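Local coordinates for protein collagen alpha-1(XX) chain (Homo sapiens, PDB 5KF4) that is a collagen chain, probably of the fibril-associated class, whose fibronectin type III domains may mediate contacts in the extracellular matrix, at residues Ile43-Ser48 against Thr52-Val57. Sequence-based numbering, arbitrary orientation.
Sequences IVWRAS and TPREVV
P53 packs alongside R46, its CA 3.8 Å from R46 CB, while its CD lies over one face of the R46 guanidinium, off toward the rim; the bend of the arginine chain at chi3 (-53°) helps bring that group back alongside the proline ring. Just before it, a water that donates to T52 O and accepts from A47 N carries the ladder one step past the last direct bond. At R54 the backbone pairs with W45 in both directions, R54 N to W45 O at 2.9 Å and W45 N to R54 O at 3.0 Å. The W45 indole, with CG set between its backbone N and carbonyl carbon (chi1 63°), leans over the neighbouring strand, and R54 CB makes a CH-pi contact 3.9 Å from the centroid of its five-membered ring. A water modelled in the ring plane, doubtfully close to W45 NE1, may link it to R54 NH1. This is the hairpin of strands 40-47 and 54-59 in the four-stranded sheet of the fibronectin type III sandwich; W45 and I43 face inward, reaching L67 of the opposing sheet, and 54-59 is one of its own sheet's two edge strands. E55, on the other face, is a non-hydrogen-bonded partner of V44: its CG rests 3.6 Å from V44 CG2, and its CA sends a C-H toward I43 O. V56 closes the next hydrogen-bonded pair with I43, the bond from I43 N to V56 O being nearly straight (165°), and V56 CG1 sits at the indole edge, 3.7 Å from W45 CZ3 and 3.9 Å from I43 CB.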
ATOM      1  N   ILE A  43      -0.616   2.357   3.960  1.00 17.54           N
ATOM      2  CA  ILE A  43      -0.597   2.298   2.500  1.00 24.86           C
ATOM      3  C   ILE A  43       0.018   3.559   1.885  1.00 27.15           C
ATOM      4  O   ILE A  43      -0.396   4.678   2.193  1.00 22.16           O
ATOM      5  CB  ILE A  43      -2.018   2.099   1.940  1.00 22.42           C
ATOM      6  CG1 ILE A  43      -2.587   0.765   2.424  1.00 31.86           C
ATOM      7  CG2 ILE A  43      -2.009   2.149   0.425  1.00 15.30           C
ATOM      8  CD1 ILE A  43      -4.082   0.755   2.554  1.00 27.46           C
ATOM      9  N   VAL A  44       1.008   3.366   1.015  1.00 23.87           N
ATOM     10  CA  VAL A  44       1.760   4.470   0.417  1.00 17.34           C
ATOM     11  C   VAL A  44       1.753   4.395  -1.107  1.00 21.98           C
ATOM     12  O   VAL A  44       2.082   3.356  -1.676  1.00 23.63           O
ATOM     13  CB  VAL A  44       3.233   4.461   0.891  1.00 11.63           C
ATOM     14  CG1 VAL A  44       3.981   5.669   0.345  1.00 17.65           C
ATOM     15  CG2 VAL A  44       3.314   4.403   2.410  1.00 11.68           C
ATOM     16  N   TRP A  45       1.382   5.484  -1.773  1.00 19.77           N
ATOM     17  CA  TRP A  45       1.501   5.533  -3.230  1.00 18.06           C
ATOM     18  C   TRP A  45       2.059   6.866  -3.727  1.00 21.82           C
ATOM     19  O   TRP A  45       1.699   7.929  -3.223  1.00 24.07           O
ATOM     20  CB  TRP A  45       0.149   5.248  -3.899  1.00 10.01           C
ATOM     21  CG  TRP A  45      -0.916   6.254  -3.603  1.00  8.20           C
ATOM     22  CD1 TRP A  45      -1.371   7.228  -4.438  1.00  8.20           C
ATOM     23  CD2 TRP A  45      -1.664   6.384  -2.387  1.00  8.52           C
ATOM     24  NE1 TRP A  45      -2.358   7.960  -3.821  1.00 13.24           N
ATOM     25  CE2 TRP A  45      -2.555   7.463  -2.559  1.00 10.28           C
ATOM     26  CE3 TRP A  45      -1.665   5.696  -1.169  1.00 10.27           C
ATOM     27  CZ2 TRP A  45      -3.437   7.869  -1.561  1.00 12.84           C
ATOM     28  CZ3 TRP A  45      -2.540   6.097  -0.182  1.00  9.02           C
ATOM     29  CH2 TRP A  45      -3.416   7.175  -0.383  1.00 12.94           C
ATOM     30  N   ARG A  46       2.954   6.792  -4.707  1.00 17.58           N
ATOM     31  CA  ARG A  46       3.583   7.975  -5.289  1.00 17.97           C
ATOM     32  C   ARG A  46       3.794   7.809  -6.787  1.00 23.26           C
ATOM     33  O   ARG A  46       3.950   6.692  -7.277  1.00 30.65           O
ATOM     34  CB  ARG A  46       4.926   8.289  -4.628  1.00 23.58           C
ATOM     35  CG  ARG A  46       5.963   7.190  -4.735  1.00 35.06           C
ATOM     36  CD  ARG A  46       7.253   7.622  -4.062  1.00 52.24           C
ATOM     37  NE  ARG A  46       7.702   8.909  -4.593  1.00 67.30           N
ATOM     38  CZ  ARG A  46       8.599   9.696  -4.007  1.00 76.30           C
ATOM     39  NH1 ARG A  46       9.154   9.338  -2.856  1.00 71.80           N
ATOM     40  NH2 ARG A  46       8.939  10.848  -4.572  1.00 79.06           N
ATOM     41  N   ALA A  47       3.798   8.919  -7.518  1.00 16.85           N
ATOM     42  CA  ALA A  47       4.110   8.863  -8.937  1.00 25.10           C
ATOM     43  C   ALA A  47       5.579   8.472  -9.096  1.00 32.13           C
ATOM     44  O   ALA A  47       6.465   9.096  -8.508  1.00 27.48           O
ATOM     45  CB  ALA A  47       3.824  10.204  -9.609  1.00  7.44           C
ATOM     46  N   SER A  48       5.827   7.440  -9.899  1.00 41.69           N
ATOM     47  CA  SER A  48       7.157   6.837 -10.016  1.00 39.76           C
ATOM     48  C   SER A  48       8.213   7.777 -10.597  1.00 35.44           C
ATOM     49  O   SER A  48       9.411   7.557 -10.410  1.00 22.80           O
ATOM     50  CB  SER A  48       7.089   5.558 -10.860  1.00 37.12           C
ATOM     51  OG  SER A  48       7.014   5.851 -12.244  1.00 33.35           O
ATOM     52  N   THR A  52       5.366  13.827  -4.535  1.00 34.15           N
ATOM     53  CA  THR A  52       5.260  13.678  -3.093  1.00 34.28           C
ATOM     54  C   THR A  52       4.393  12.460  -2.794  1.00 32.30           C
ATOM     55  O   THR A  52       3.306  12.320  -3.353  1.00 30.16           O
ATOM     56  CB  THR A  52       4.663  14.935  -2.438  1.00 43.20           C
ATOM     57  OG1 THR A  52       5.460  16.079  -2.777  1.00 60.74           O
ATOM     58  CG2 THR A  52       4.613  14.785  -0.926  1.00 30.59           C
ATOM     59  N   PRO A  53       4.879  11.565  -1.924  1.00 25.69           N
ATOM     60  CA  PRO A  53       4.133  10.367  -1.539  1.00 18.58           C
ATOM     61  C   PRO A  53       2.829  10.681  -0.817  1.00 17.94           C
ATOM     62  O   PRO A  53       2.750  11.623  -0.033  1.00 14.07           O
ATOM     63  CB  PRO A  53       5.111   9.636  -0.612  1.00 26.37           C
ATOM     64  CG  PRO A  53       5.989  10.713  -0.081  1.00 29.86           C
ATOM     65  CD  PRO A  53       6.183  11.628  -1.244  1.00 26.84           C
ATOM     66  N   ARG A  54       1.817   9.865  -1.080  1.00  9.16           N
ATOM     67  CA  ARG A  54       0.536   9.985  -0.405  1.00 12.96           C
ATOM     68  C   ARG A  54       0.302   8.749   0.442  1.00  9.41           C
ATOM     69  O   ARG A  54       0.818   7.681   0.143  1.00  9.15           O
ATOM     70  CB  ARG A  54      -0.605  10.181  -1.405  1.00 13.64           C
ATOM     71  CG  ARG A  54      -0.525  11.492  -2.156  1.00 12.51           C
ATOM     72  CD  ARG A  54      -1.502  11.531  -3.302  1.00 22.08           C
ATOM     73  NE  ARG A  54      -1.416  12.787  -4.037  1.00 30.00           N
ATOM     74  CZ  ARG A  54      -2.465  13.442  -4.515  1.00 31.84           C
ATOM     75  NH1 ARG A  54      -3.686  12.957  -4.334  1.00 35.36           N
ATOM     76  NH2 ARG A  54      -2.294  14.579  -5.174  1.00 32.76           N
ATOM     77  N   GLU A  55      -0.432   8.905   1.532  1.00 20.24           N
ATOM     78  CA  GLU A  55      -0.611   7.808   2.466  1.00 10.30           C
ATOM     79  C   GLU A  55      -2.007   7.760   3.081  1.00 19.41           C
ATOM     80  O   GLU A  55      -2.740   8.756   3.133  1.00 20.91           O
ATOM     81  CB  GLU A  55       0.427   7.878   3.593  1.00 20.32           C
ATOM     82  CG  GLU A  55       1.855   7.609   3.162  1.00 23.35           C
ATOM     83  CD  GLU A  55       2.854   7.871   4.273  1.00 17.66           C
ATOM     84  OE1 GLU A  55       2.424   7.986   5.445  1.00 20.68           O
ATOM     85  OE2 GLU A  55       4.068   7.933   3.984  1.00 10.05           O
ATOM     86  N   VAL A  56      -2.353   6.571   3.551  1.00 18.70           N
ATOM     87  CA  VAL A  56      -3.561   6.368   4.324  1.00 25.89           C
ATOM     88  C   VAL A  56      -3.297   5.179   5.229  1.00 26.80           C
ATOM     89  O   VAL A  56      -2.626   4.226   4.838  1.00 19.31           O
ATOM     90  CB  VAL A  56      -4.802   6.118   3.427  1.00 23.75           C
ATOM     91  CG1 VAL A  56      -4.638   4.844   2.612  1.00  9.66           C
ATOM     92  CG2 VAL A  56      -6.075   6.049   4.259  1.00 18.96           C
ATOM     93  N   VAL A  57      -3.767   5.252   6.464  1.00 30.21           N
ATOM     94  CA  VAL A  57      -3.620   4.109   7.341  1.00 28.38           C
ATOM     95  C   VAL A  57      -4.988   3.454   7.510  1.00 33.61           C
ATOM     96  O   VAL A  57      -5.985   4.138   7.742  1.00 34.46           O
ATOM     97  CB  VAL A  57      -3.019   4.521   8.700  1.00 28.64           C
ATOM     98  CG1 VAL A  57      -3.140   3.394   9.714  1.00 28.74           C
ATOM     99  CG2 VAL A  57      -1.565   4.912   8.524  1.00 19.11           C
TER
HETATM  100  O   HOH W   1      -4.044   9.765  -4.401  1.00 26.50           O
HETATM  101  O   HOH W   2       3.085  11.664  -6.231  1.00 20.44           O